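Side-chain contacts in phosphoribosyl-aminoimidazole carboxylase (Aspergillus clavatus, PDB 3K5I), which probably catalyses the ATP-dependent carboxylation of 5-aminoimidazole ribonucleotide to N5-carboxyaminoimidazole ribonucleotide, a step of purine biosynthesis: residues H141-E146 against K166-A171; G176-N181 against P187-A192; L238-A243 against P382-A387; P330-N335 against T389-L394. All coordinates share one frame; numbering follows the deposited sequence.

In the fold
Contacts 1 and 2 both involve the small four-stranded sheet of the ATP-grasp region, where strands 163-167 and 177-180 are neighbours. A residue of each also binds ADP. Contact 1 lies at the surface and rests on one salt bridge. Contact 2 is partly buried and is made by an aromatic ring lying against a helix. Contacts 3 and 4 lie about 32 to 35 Å from these, centre to centre. They share helix 384-399, and their strands 235-241 and 331-337 are adjacent in the eight-stranded sheet. Contact 3 is partly buried and uses a methionine at a tyrosine edge. In contact 4 all the touching residues are buried, and its chemistry is purely aliphatic.

Contact 1. Residues H141-E146 against K166-A171; sequences HRELVE and KSKTMA. With ADP (adenosine-5'-diphosphate), chain G.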
# COMPACT_ATOMS: atom_id res chain seq x y z
N HIS A 141 -31.80 20.79 -16.63
CA HIS A 141 -32.06 19.53 -17.27
C HIS A 141 -33.53 19.41 -17.53
O HIS A 141 -34.30 20.34 -17.22
CB HIS A 141 -31.53 18.39 -16.41
CG HIS A 141 -32.12 18.33 -15.04
ND1 HIS A 141 -31.36 18.53 -13.91
CD2 HIS A 141 -33.38 18.06 -14.62
CE1 HIS A 141 -32.14 18.41 -12.84
NE2 HIS A 141 -33.36 18.12 -13.24
N ARG A 142 -33.89 18.27 -18.09
CA ARG A 142 -35.29 17.95 -18.39
C ARG A 142 -35.39 16.44 -18.35
O ARG A 142 -34.61 15.75 -18.98
CB ARG A 142 -35.71 18.46 -19.79
CG ARG A 142 -35.69 19.98 -19.87
CD ARG A 142 -36.81 20.64 -19.06
NE ARG A 142 -37.12 21.96 -19.61
CZ ARG A 142 -36.38 23.04 -19.40
NH1 ARG A 142 -35.33 22.94 -18.60
NH2 ARG A 142 -36.70 24.20 -19.96
N GLU A 143 -36.35 15.88 -17.63
CA GLU A 143 -36.39 14.43 -17.66
C GLU A 143 -37.04 14.03 -18.99
O GLU A 143 -37.64 14.86 -19.66
CB GLU A 143 -36.94 13.87 -16.34
CG GLU A 143 -38.19 13.03 -16.37
CD GLU A 143 -38.90 13.14 -15.03
OE1 GLU A 143 -39.61 14.15 -14.79
OE2 GLU A 143 -38.72 12.22 -14.20
N LEU A 144 -36.92 12.77 -19.42
CA LEU A 144 -37.52 12.36 -20.67
C LEU A 144 -38.62 11.39 -20.31
O LEU A 144 -38.30 10.29 -19.92
CB LEU A 144 -36.56 11.55 -21.53
CG LEU A 144 -35.91 12.31 -22.70
CD1 LEU A 144 -34.83 13.18 -22.07
CD2 LEU A 144 -35.41 11.30 -23.74
N VAL A 145 -39.89 11.77 -20.43
CA VAL A 145 -40.98 10.86 -20.08
C VAL A 145 -41.15 9.58 -20.94
O VAL A 145 -41.70 8.58 -20.49
CB VAL A 145 -42.27 11.61 -19.83
CG1 VAL A 145 -43.46 10.67 -19.99
CG2 VAL A 145 -42.21 12.27 -18.45
N GLU A 146 -40.68 9.60 -22.19
CA GLU A 146 -40.73 8.41 -23.05
C GLU A 146 -39.42 8.58 -23.78
O GLU A 146 -38.75 9.61 -23.64
CB GLU A 146 -41.82 8.41 -24.10
CG GLU A 146 -42.14 9.80 -24.54
CD GLU A 146 -43.62 10.04 -24.47
OE1 GLU A 146 -44.01 11.17 -24.12
OE2 GLU A 146 -44.37 9.08 -24.76
N LYS A 166 -28.25 11.49 -20.55
CA LYS A 166 -27.82 10.61 -19.46
C LYS A 166 -28.89 9.67 -18.90
O LYS A 166 -30.05 10.07 -18.76
CB LYS A 166 -27.39 11.48 -18.27
CG LYS A 166 -26.47 12.64 -18.51
CD LYS A 166 -25.81 13.11 -17.18
CE LYS A 166 -24.56 14.04 -17.32
NZ LYS A 166 -23.91 14.67 -16.06
N SER A 167 -28.47 8.45 -18.55
CA SER A 167 -29.30 7.43 -17.92
C SER A 167 -29.39 7.88 -16.47
O SER A 167 -28.39 8.29 -15.83
CB SER A 167 -28.62 6.04 -17.81
OG SER A 167 -29.48 5.15 -17.07
N LYS A 168 -30.59 7.81 -15.93
CA LYS A 168 -30.77 8.17 -14.53
C LYS A 168 -30.15 7.08 -13.63
O LYS A 168 -29.53 7.29 -12.58
CB LYS A 168 -32.27 8.25 -14.28
CG LYS A 168 -32.95 9.45 -14.92
CD LYS A 168 -34.42 9.34 -14.47
CE LYS A 168 -35.46 10.33 -14.97
NZ LYS A 168 -36.52 10.57 -13.90
N THR A 169 -30.28 5.83 -14.03
CA THR A 169 -29.72 4.84 -13.12
C THR A 169 -28.60 4.07 -13.76
O THR A 169 -28.37 4.11 -14.98
CB THR A 169 -30.82 3.81 -12.87
OG1 THR A 169 -31.25 3.35 -14.15
CG2 THR A 169 -32.03 4.48 -12.24
N MET A 170 -27.93 3.33 -12.88
CA MET A 170 -26.84 2.46 -13.27
C MET A 170 -25.62 3.12 -13.93
O MET A 170 -24.78 2.43 -14.48
CB MET A 170 -27.41 1.27 -14.08
CG MET A 170 -28.60 0.54 -13.42
SD MET A 170 -28.09 -0.22 -11.80
CE MET A 170 -26.59 -1.11 -12.49
N ALA A 171 -25.46 4.43 -13.89
CA ALA A 171 -24.33 5.03 -14.59
C ALA A 171 -23.10 5.31 -13.78
O ALA A 171 -23.13 5.91 -12.70
CB ALA A 171 -24.80 6.29 -15.29
PB ADP G . -20.60 9.29 -14.51
O1B ADP G . -20.64 8.10 -15.39
O2B ADP G . -21.47 8.73 -13.40
O3B ADP G . -19.48 9.98 -13.66
PA ADP G . -21.01 12.21 -15.05
O1A ADP G . -20.13 12.60 -13.95
O2A ADP G . -22.27 13.04 -14.99
O3A ADP G . -21.26 10.63 -15.11
O5' ADP G . -20.17 12.69 -16.33
C5' ADP G . -18.78 12.38 -16.49
C4' ADP G . -18.07 13.55 -17.12
O4' ADP G . -18.70 13.88 -18.39
C3' ADP G . -18.12 14.90 -16.43
O3' ADP G . -16.92 14.95 -15.64
C2' ADP G . -17.92 15.94 -17.53
O2' ADP G . -16.64 15.77 -18.21
C1' ADP G . -18.82 15.25 -18.54
N9 ADP G . -20.14 15.85 -18.38
C8 ADP G . -21.11 15.37 -17.55
N7 ADP G . -22.17 16.22 -17.50
C5 ADP G . -21.81 17.20 -18.41
C6 ADP G . -22.57 18.32 -18.89
N6 ADP G . -23.65 18.81 -18.63
N1 ADP G . -21.93 19.12 -19.79
C2 ADP G . -20.68 18.85 -20.31
N3 ADP G . -20.03 17.77 -19.95
C4 ADP G . -20.58 16.99 -19.00
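A surface salt bridge between Glu143 and Lys168 links strand 141-144 to the loop that follows strand 163-167. Lys168 NZ donates to Glu143 OE2 at 2.8 Å. It meets the carboxylate oxygen on its anti side, 23° out of the carboxylate plane. The lysine reaches across with an extended chain that bends only at its last torsion (chi4 -147°), which brings NZ to the oxygen. The two side chains approach at a slant, and the glutamate CB and CG also lie near the end of the lysine. The pair bridges over an intervening strand. In this antiparallel sheet of the ATP-grasp fold, strand 198-202 runs between 141-144 and 163-167, and its Tyr199 touches both side chains. Phe125 of helix 124-132 touches both as well. Two residues before Lys168, Lys166 turns to the nucleotide instead. Its NZ hydrogen-bonds ADP N7 at 2.7 Å and ADP O2A at a rather short distance, and so spans phosphate and adenine. Glu201 pairs with the same NZ. At the end of the strand, Ser167 OG donates to Thr169 O in the loop at 2.6 Å, in the carbonyl plane and on a lone pair.

Contact 2. Residues G176-N181 against P187-A192; sequences GNFRVN and PEALEA. With ADP (adenosine-5'-diphosphate), chain G.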
# COMPACT_ATOMS: atom_id res chain seq x y z
N GLY A 176 -23.45 5.69 -18.85
CA GLY A 176 -24.86 6.07 -19.13
C GLY A 176 -24.90 7.51 -19.67
O GLY A 176 -25.87 8.21 -19.55
N ASN A 177 -23.83 7.98 -20.28
CA ASN A 177 -23.77 9.35 -20.81
C ASN A 177 -23.69 9.28 -22.34
O ASN A 177 -23.13 8.34 -22.91
CB ASN A 177 -22.44 9.99 -20.31
CG ASN A 177 -22.59 10.75 -18.97
OD1 ASN A 177 -23.35 10.36 -18.06
ND2 ASN A 177 -21.87 11.85 -18.83
N PHE A 178 -24.25 10.27 -23.02
CA PHE A 178 -24.17 10.30 -24.46
C PHE A 178 -24.37 11.72 -24.91
O PHE A 178 -25.45 12.29 -24.79
CB PHE A 178 -25.17 9.41 -25.15
CG PHE A 178 -24.87 9.19 -26.61
CD1 PHE A 178 -24.26 8.01 -27.03
CD2 PHE A 178 -25.21 10.13 -27.56
CE1 PHE A 178 -23.98 7.74 -28.36
CE2 PHE A 178 -24.97 9.89 -28.92
CZ PHE A 178 -24.31 8.69 -29.33
N ARG A 179 -23.27 12.24 -25.42
CA ARG A 179 -23.22 13.58 -25.97
C ARG A 179 -24.09 13.68 -27.21
O ARG A 179 -23.93 12.91 -28.17
CB ARG A 179 -21.83 13.90 -26.50
CG ARG A 179 -21.81 15.43 -26.75
CD ARG A 179 -20.40 16.07 -26.72
NE ARG A 179 -20.31 17.12 -27.74
CZ ARG A 179 -19.45 18.13 -27.77
NH1 ARG A 179 -19.53 19.01 -28.76
NH2 ARG A 179 -18.52 18.25 -26.83
N VAL A 180 -25.01 14.63 -27.20
CA VAL A 180 -25.89 14.81 -28.35
C VAL A 180 -25.45 16.16 -28.95
O VAL A 180 -25.57 17.16 -28.26
CB VAL A 180 -27.33 14.84 -27.86
CG1 VAL A 180 -28.21 14.85 -29.08
CG2 VAL A 180 -27.64 13.63 -26.94
N ASN A 181 -24.90 16.22 -30.16
CA ASN A 181 -24.42 17.49 -30.75
C ASN A 181 -25.41 18.19 -31.65
O ASN A 181 -25.41 19.41 -31.80
CB ASN A 181 -23.14 17.28 -31.57
CG ASN A 181 -21.95 16.90 -30.72
OD1 ASN A 181 -21.51 17.74 -29.95
ND2 ASN A 181 -21.43 15.67 -30.87
N PRO A 187 -31.30 9.43 -32.93
CA PRO A 187 -31.56 8.00 -32.90
C PRO A 187 -30.38 7.27 -32.31
O PRO A 187 -30.52 6.26 -31.61
CB PRO A 187 -31.63 7.61 -34.38
CG PRO A 187 -31.73 8.86 -35.13
CD PRO A 187 -31.83 10.02 -34.17
N GLU A 188 -29.20 7.75 -32.63
CA GLU A 188 -28.03 7.05 -32.11
C GLU A 188 -27.99 7.13 -30.60
O GLU A 188 -27.77 6.15 -29.91
CB GLU A 188 -26.81 7.67 -32.76
CG GLU A 188 -25.43 7.26 -32.40
CD GLU A 188 -24.48 8.28 -33.03
OE1 GLU A 188 -24.88 9.40 -33.41
OE2 GLU A 188 -23.29 7.95 -33.18
N ALA A 189 -28.22 8.35 -30.10
CA ALA A 189 -28.25 8.60 -28.66
C ALA A 189 -29.22 7.65 -27.99
O ALA A 189 -28.88 6.96 -27.02
CB ALA A 189 -28.74 10.03 -28.37
N LEU A 190 -30.44 7.65 -28.50
CA LEU A 190 -31.46 6.78 -27.92
C LEU A 190 -31.02 5.31 -28.02
O LEU A 190 -30.98 4.53 -27.08
CB LEU A 190 -32.87 7.07 -28.49
CG LEU A 190 -33.51 8.46 -28.39
CD1 LEU A 190 -34.71 8.61 -29.33
CD2 LEU A 190 -33.87 8.84 -26.96
N GLU A 191 -30.64 4.90 -29.21
CA GLU A 191 -30.20 3.53 -29.29
C GLU A 191 -29.17 3.32 -28.19
O GLU A 191 -29.29 2.43 -27.34
CB GLU A 191 -29.59 3.37 -30.68
CG GLU A 191 -29.26 1.96 -31.10
CD GLU A 191 -30.25 0.91 -30.66
OE1 GLU A 191 -31.47 1.18 -30.64
OE2 GLU A 191 -29.76 -0.20 -30.36
N ALA A 192 -28.14 4.16 -28.21
CA ALA A 192 -27.03 4.04 -27.26
C ALA A 192 -27.34 3.74 -25.80
O ALA A 192 -26.69 2.89 -25.16
CB ALA A 192 -26.00 5.14 -27.41
PB ADP G . -20.60 9.29 -14.51
O1B ADP G . -20.64 8.10 -15.39
O2B ADP G . -21.47 8.73 -13.40
O3B ADP G . -19.48 9.98 -13.66
PA ADP G . -21.01 12.21 -15.05
O1A ADP G . -20.13 12.60 -13.95
O2A ADP G . -22.27 13.04 -14.99
O3A ADP G . -21.26 10.63 -15.11
O5' ADP G . -20.17 12.69 -16.33
C5' ADP G . -18.78 12.38 -16.49
C4' ADP G . -18.07 13.55 -17.12
O4' ADP G . -18.70 13.88 -18.39
C3' ADP G . -18.12 14.90 -16.43
O3' ADP G . -16.92 14.95 -15.64
C2' ADP G . -17.92 15.94 -17.53
O2' ADP G . -16.64 15.77 -18.21
C1' ADP G . -18.82 15.25 -18.54
N9 ADP G . -20.14 15.85 -18.38
C8 ADP G . -21.11 15.37 -17.55
N7 ADP G . -22.17 16.22 -17.50
C5 ADP G . -21.81 17.20 -18.41
C6 ADP G . -22.57 18.32 -18.89
N6 ADP G . -23.65 18.81 -18.63
N1 ADP G . -21.93 19.12 -19.79
C2 ADP G . -20.68 18.85 -20.31
N3 ADP G . -20.03 17.77 -19.95
C4 ADP G . -20.58 16.99 -19.00
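One face of the Phe178 ring is met by a backbone carbon of the helix, Ala189 CA. This CH-pi contact places Ala189 CA 3.7 Å from the centroid of the Phe178 ring and 21° off the ring normal, displaced toward the rim. Ala189 CB lies beside the same part of the ring, 3.6 Å from Phe178 CD2. Two more helix residues meet other parts of the ring. Ala192 CB approaches obliquely, 3.4 Å from Phe178 CD1 and equally close to CE1. The side chains of Glu188 and Phe178 cross at about a right angle. Glu188 CG comes within 3.6 Å of Phe178 CZ, and its CD lies at the ring edge, in plane. With CG anti to the backbone N (chi1 -166°), Phe178 projects from the strand to the helix. This is a helix laid along an edge strand of the antiparallel ATP-grasp sheet. Strand 177-180 and helix 187-192 run almost exactly antiparallel (177°), with axes 8.8 Å apart. The small side chains of Ala189 and Ala192 probably let the ring come this close to the helix backbone. Val180 adds a lighter contact, its CG2 4.0 Å from Ala189 CB, and both residues also touch Leu165 of strand 163-167. Asn177, the residue before Phe178, reaches the nucleotide: its ND2 makes a weak hydrogen bond of 3.1 Å to ADP O5' and a further bond to Ser234. Farther along, Arg179 grips Asn181 OD1 side-on through NE and NH1, with that oxygen in the guanidinium plane.

Contact 3. Residues L238-A243 against P382-A387; sequences LVYAPA and PTMHEA
Met384, in the first turn of helix 384-399, reaches Tyr240, near the end of strand 235-241, and Pro242 just beyond it. The contact packs a C-terminal helix against the large antiparallel sheet, in which strand 235-241 of the ATP-grasp region lies beside strand 331-337. Thr383 is the N-cap residue of this helix; its OG1 accepts from Glu386 N at 3.2 Å. From the methionine CA, CB points toward the strand. CG stands anti to the backbone N (chi1 -159°), which carries the chain outward from the helix. The chain then bends sharply at chi2 (32°) and again at chi3. Ile332 of the neighbouring strand also touches this side chain. SD arrives at the edge of the Tyr240 ring, a Met-aromatic contact. It is 4.1 Å from Tyr240 CD2 and 5.5 Å from the ring centroid, lying practically in the ring plane at 89° from the normal. Tyr240 and Met384 cross at about a right angle, and Arg244 makes a cation-pi contact with the same ring. At the tip, CE lies beside the backbone at the end of the strand. It is 3.8 Å from Tyr240 CB and 3.7 Å from Ala241 N. The peptide bond before Pro242 is cis, and Met384 CE lies 4.1 Å from Pro242 CD. The closest approach is tight: Met384 CE sits 3.1 Å from the carbonyl oxygen of Pro242.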
# COMPACT_ATOMS: atom_id res chain seq x y z
N LEU A 238 -7.15 11.83 -15.85
CA LEU A 238 -6.07 12.28 -14.97
C LEU A 238 -6.62 13.02 -13.78
O LEU A 238 -7.72 13.62 -13.87
CB LEU A 238 -5.25 13.41 -15.59
CG LEU A 238 -4.57 12.86 -16.83
CD1 LEU A 238 -4.23 13.96 -17.88
CD2 LEU A 238 -3.35 12.23 -16.16
N VAL A 239 -5.81 13.01 -12.72
CA VAL A 239 -6.09 13.76 -11.50
C VAL A 239 -4.78 14.49 -11.10
O VAL A 239 -3.76 13.82 -11.06
CB VAL A 239 -6.71 12.93 -10.35
CG1 VAL A 239 -6.87 13.81 -9.08
CG2 VAL A 239 -8.10 12.35 -10.76
N TYR A 240 -4.80 15.80 -10.83
CA TYR A 240 -3.62 16.60 -10.37
C TYR A 240 -3.98 17.05 -8.97
O TYR A 240 -4.95 17.74 -8.68
CB TYR A 240 -3.37 17.85 -11.21
CG TYR A 240 -3.11 17.51 -12.65
CD1 TYR A 240 -4.15 17.14 -13.50
CD2 TYR A 240 -1.81 17.49 -13.15
CE1 TYR A 240 -3.92 16.80 -14.81
CE2 TYR A 240 -1.59 17.13 -14.49
CZ TYR A 240 -2.63 16.83 -15.31
OH TYR A 240 -2.29 16.50 -16.60
N ALA A 241 -3.14 16.65 -8.04
CA ALA A 241 -3.49 16.98 -6.68
C ALA A 241 -2.32 17.67 -5.99
O ALA A 241 -1.23 17.14 -5.95
CB ALA A 241 -3.93 15.63 -6.01
N PRO A 242 -2.53 18.88 -5.46
CA PRO A 242 -3.82 19.57 -5.48
C PRO A 242 -4.01 20.18 -6.87
O PRO A 242 -3.05 20.11 -7.65
CB PRO A 242 -3.60 20.67 -4.44
CG PRO A 242 -2.12 20.99 -4.64
CD PRO A 242 -1.42 19.79 -5.14
N ALA A 243 -5.18 20.77 -7.14
CA ALA A 243 -5.59 21.38 -8.42
C ALA A 243 -4.63 22.54 -8.78
O ALA A 243 -4.29 23.37 -7.93
CB ALA A 243 -6.91 22.04 -8.23
N PRO A 382 8.24 16.48 -5.44
CA PRO A 382 8.21 17.61 -4.50
C PRO A 382 7.49 18.79 -5.14
O PRO A 382 7.07 19.64 -4.40
CB PRO A 382 9.69 17.91 -4.19
CG PRO A 382 10.52 16.82 -4.94
CD PRO A 382 9.54 15.78 -5.45
N THR A 383 7.36 18.83 -6.47
CA THR A 383 6.70 19.90 -7.23
C THR A 383 5.81 19.33 -8.35
O THR A 383 6.05 18.23 -8.88
CB THR A 383 7.70 20.88 -7.94
OG1 THR A 383 8.53 20.10 -8.81
CG2 THR A 383 8.65 21.60 -6.93
N MET A 384 4.80 20.08 -8.76
CA MET A 384 3.90 19.55 -9.79
C MET A 384 4.73 19.48 -11.06
O MET A 384 4.75 18.50 -11.81
CB MET A 384 2.80 20.63 -9.94
CG MET A 384 1.48 20.19 -10.55
SD MET A 384 0.88 18.46 -10.25
CE MET A 384 -0.49 18.96 -9.07
N HIS A 385 5.42 20.59 -11.28
CA HIS A 385 6.19 20.71 -12.47
C HIS A 385 6.85 19.37 -12.66
O HIS A 385 6.75 18.70 -13.64
CB HIS A 385 7.26 21.76 -12.35
CG HIS A 385 7.98 21.91 -13.64
ND1 HIS A 385 7.34 22.36 -14.78
CD2 HIS A 385 9.25 21.61 -14.00
CE1 HIS A 385 8.20 22.36 -15.78
NE2 HIS A 385 9.36 21.91 -15.33
N GLU A 386 7.69 19.03 -11.70
CA GLU A 386 8.48 17.82 -11.83
C GLU A 386 7.67 16.52 -11.96
O GLU A 386 8.08 15.58 -12.68
CB GLU A 386 9.35 17.81 -10.60
CG GLU A 386 10.57 16.97 -10.69
CD GLU A 386 11.17 16.80 -9.32
OE1 GLU A 386 11.04 17.71 -8.45
OE2 GLU A 386 11.77 15.72 -9.15
N ALA A 387 6.52 16.45 -11.25
CA ALA A 387 5.62 15.29 -11.30
C ALA A 387 5.08 15.25 -12.75
O ALA A 387 4.99 14.19 -13.38
CB ALA A 387 4.43 15.43 -10.30

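Contact 4. Residues P330-N335 against T389-L394; sequences PSIMLN and THIQPL
Ile391 meets both Ile332 and Leu334, and these branched side chains make up the tight, buried part of the contact. CG1 of Ile391 stands anti to its backbone N (chi1 -154°), which points CD1 at the strand, while CG2 touches the end of Ile332. Ile391 CG2 lies 3.9 Å from Ile332 CD1. Ile391 CD1 goes deeper, 4.0 Å from Leu334 CB and 4.0 Å from Ile332 CG2, and so fits between the two strand residues. Farther along the helix, Leu394 meets the outer end of Leu334, with CG 4.0 Å from Leu334 CD2. No hydrogen bond crosses this interface, which is held by aliphatic contact alone. The solvent side is different. Thr389, Gln392 and Pro393 are exposed, and Thr389 OG1 turns back to His385 O within the helix. His390 is partly exposed and packs on Gln323 of the second subunit. The helix is kinked near Pro393, where the proline nitrogen has no hydrogen to donate. Past it, Leu394 N makes a weak bond of 3.0 Å to Ile391 O. Strand 331-335 and helix 389-394 run nearly parallel, 13° apart, with axes 9.6 Å from each other. Ile332 and Leu334 both point toward the helix, the arrangement of a C-terminal helix covering one face of a large antiparallel sheet.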
# COMPACT_ATOMS: atom_id res chain seq x y z
N PRO A 330 3.18 17.00 -4.18
CA PRO A 330 2.32 17.01 -5.38
C PRO A 330 2.26 15.66 -6.11
O PRO A 330 3.23 14.88 -6.12
CB PRO A 330 2.88 18.13 -6.28
CG PRO A 330 3.62 19.05 -5.28
CD PRO A 330 3.88 18.29 -3.96
N SER A 331 1.12 15.40 -6.74
CA SER A 331 0.96 14.15 -7.48
C SER A 331 -0.05 14.17 -8.62
O SER A 331 -0.89 15.05 -8.78
CB SER A 331 0.89 12.92 -6.59
OG SER A 331 -0.16 12.96 -5.65
N ILE A 332 0.11 13.18 -9.47
CA ILE A 332 -0.78 13.09 -10.62
C ILE A 332 -1.22 11.62 -10.73
O ILE A 332 -0.38 10.71 -10.63
CB ILE A 332 0.00 13.50 -11.97
CG1 ILE A 332 0.48 14.94 -11.88
CG2 ILE A 332 -0.93 13.54 -13.22
CD1 ILE A 332 1.53 15.25 -12.92
N MET A 333 -2.51 11.37 -10.94
CA MET A 333 -2.94 9.98 -11.11
C MET A 333 -3.49 9.96 -12.52
O MET A 333 -4.24 10.89 -12.92
CB MET A 333 -4.02 9.56 -10.09
CG MET A 333 -4.67 8.13 -10.23
SD MET A 333 -6.49 8.29 -10.27
CE MET A 333 -6.79 8.97 -11.81
N LEU A 334 -3.08 8.90 -13.20
CA LEU A 334 -3.51 8.61 -14.57
C LEU A 334 -4.31 7.28 -14.55
O LEU A 334 -3.90 6.31 -13.91
CB LEU A 334 -2.29 8.48 -15.49
CG LEU A 334 -2.66 8.14 -16.94
CD1 LEU A 334 -3.09 9.32 -17.79
CD2 LEU A 334 -1.42 7.60 -17.57
N ASN A 335 -5.48 7.20 -15.17
CA ASN A 335 -6.22 5.93 -15.13
C ASN A 335 -5.67 5.10 -16.26
O ASN A 335 -5.23 5.71 -17.20
CB ASN A 335 -7.72 6.14 -15.44
CG ASN A 335 -8.54 6.26 -14.17
OD1 ASN A 335 -8.07 5.86 -13.08
ND2 ASN A 335 -9.73 6.84 -14.27
N THR A 389 6.55 16.37 -15.40
CA THR A 389 7.57 15.85 -16.31
C THR A 389 7.81 14.34 -16.20
O THR A 389 8.12 13.63 -17.18
CB THR A 389 8.86 16.54 -15.87
OG1 THR A 389 8.73 17.96 -16.02
CG2 THR A 389 10.00 16.02 -16.68
N HIS A 390 7.73 13.81 -14.99
CA HIS A 390 7.97 12.37 -14.87
C HIS A 390 6.89 11.61 -15.57
O HIS A 390 7.14 10.55 -16.14
CB HIS A 390 7.79 11.95 -13.46
CG HIS A 390 8.94 12.29 -12.58
ND1 HIS A 390 10.17 12.70 -13.06
CD2 HIS A 390 9.05 12.25 -11.22
CE1 HIS A 390 10.97 12.93 -12.04
NE2 HIS A 390 10.33 12.65 -10.92
N ILE A 391 5.67 12.12 -15.51
CA ILE A 391 4.59 11.39 -16.16
C ILE A 391 4.34 11.60 -17.66
O ILE A 391 3.74 10.74 -18.33
CB ILE A 391 3.26 11.59 -15.41
CG1 ILE A 391 2.32 10.42 -15.62
CG2 ILE A 391 2.61 12.88 -15.84
CD1 ILE A 391 1.10 10.32 -14.53
N GLN A 392 4.78 12.71 -18.22
CA GLN A 392 4.48 12.89 -19.66
C GLN A 392 4.57 11.74 -20.66
O GLN A 392 3.63 11.41 -21.41
CB GLN A 392 5.22 14.08 -20.26
CG GLN A 392 4.67 14.48 -21.62
CD GLN A 392 3.20 14.79 -21.54
OE1 GLN A 392 2.83 15.91 -21.20
NE2 GLN A 392 2.36 13.79 -21.79
N PRO A 393 5.73 11.11 -20.69
CA PRO A 393 5.96 10.01 -21.59
C PRO A 393 4.96 8.85 -21.50
O PRO A 393 4.63 8.19 -22.49
CB PRO A 393 7.37 9.57 -21.25
CG PRO A 393 7.92 10.56 -20.41
CD PRO A 393 6.81 11.25 -19.70
N LEU A 394 4.49 8.58 -20.29
CA LEU A 394 3.52 7.52 -20.02
C LEU A 394 2.15 7.98 -20.53
O LEU A 394 1.37 7.18 -21.04
CB LEU A 394 3.42 7.43 -18.50
CG LEU A 394 2.36 6.43 -18.01
CD1 LEU A 394 2.53 5.07 -18.63
CD2 LEU A 394 2.34 6.37 -16.46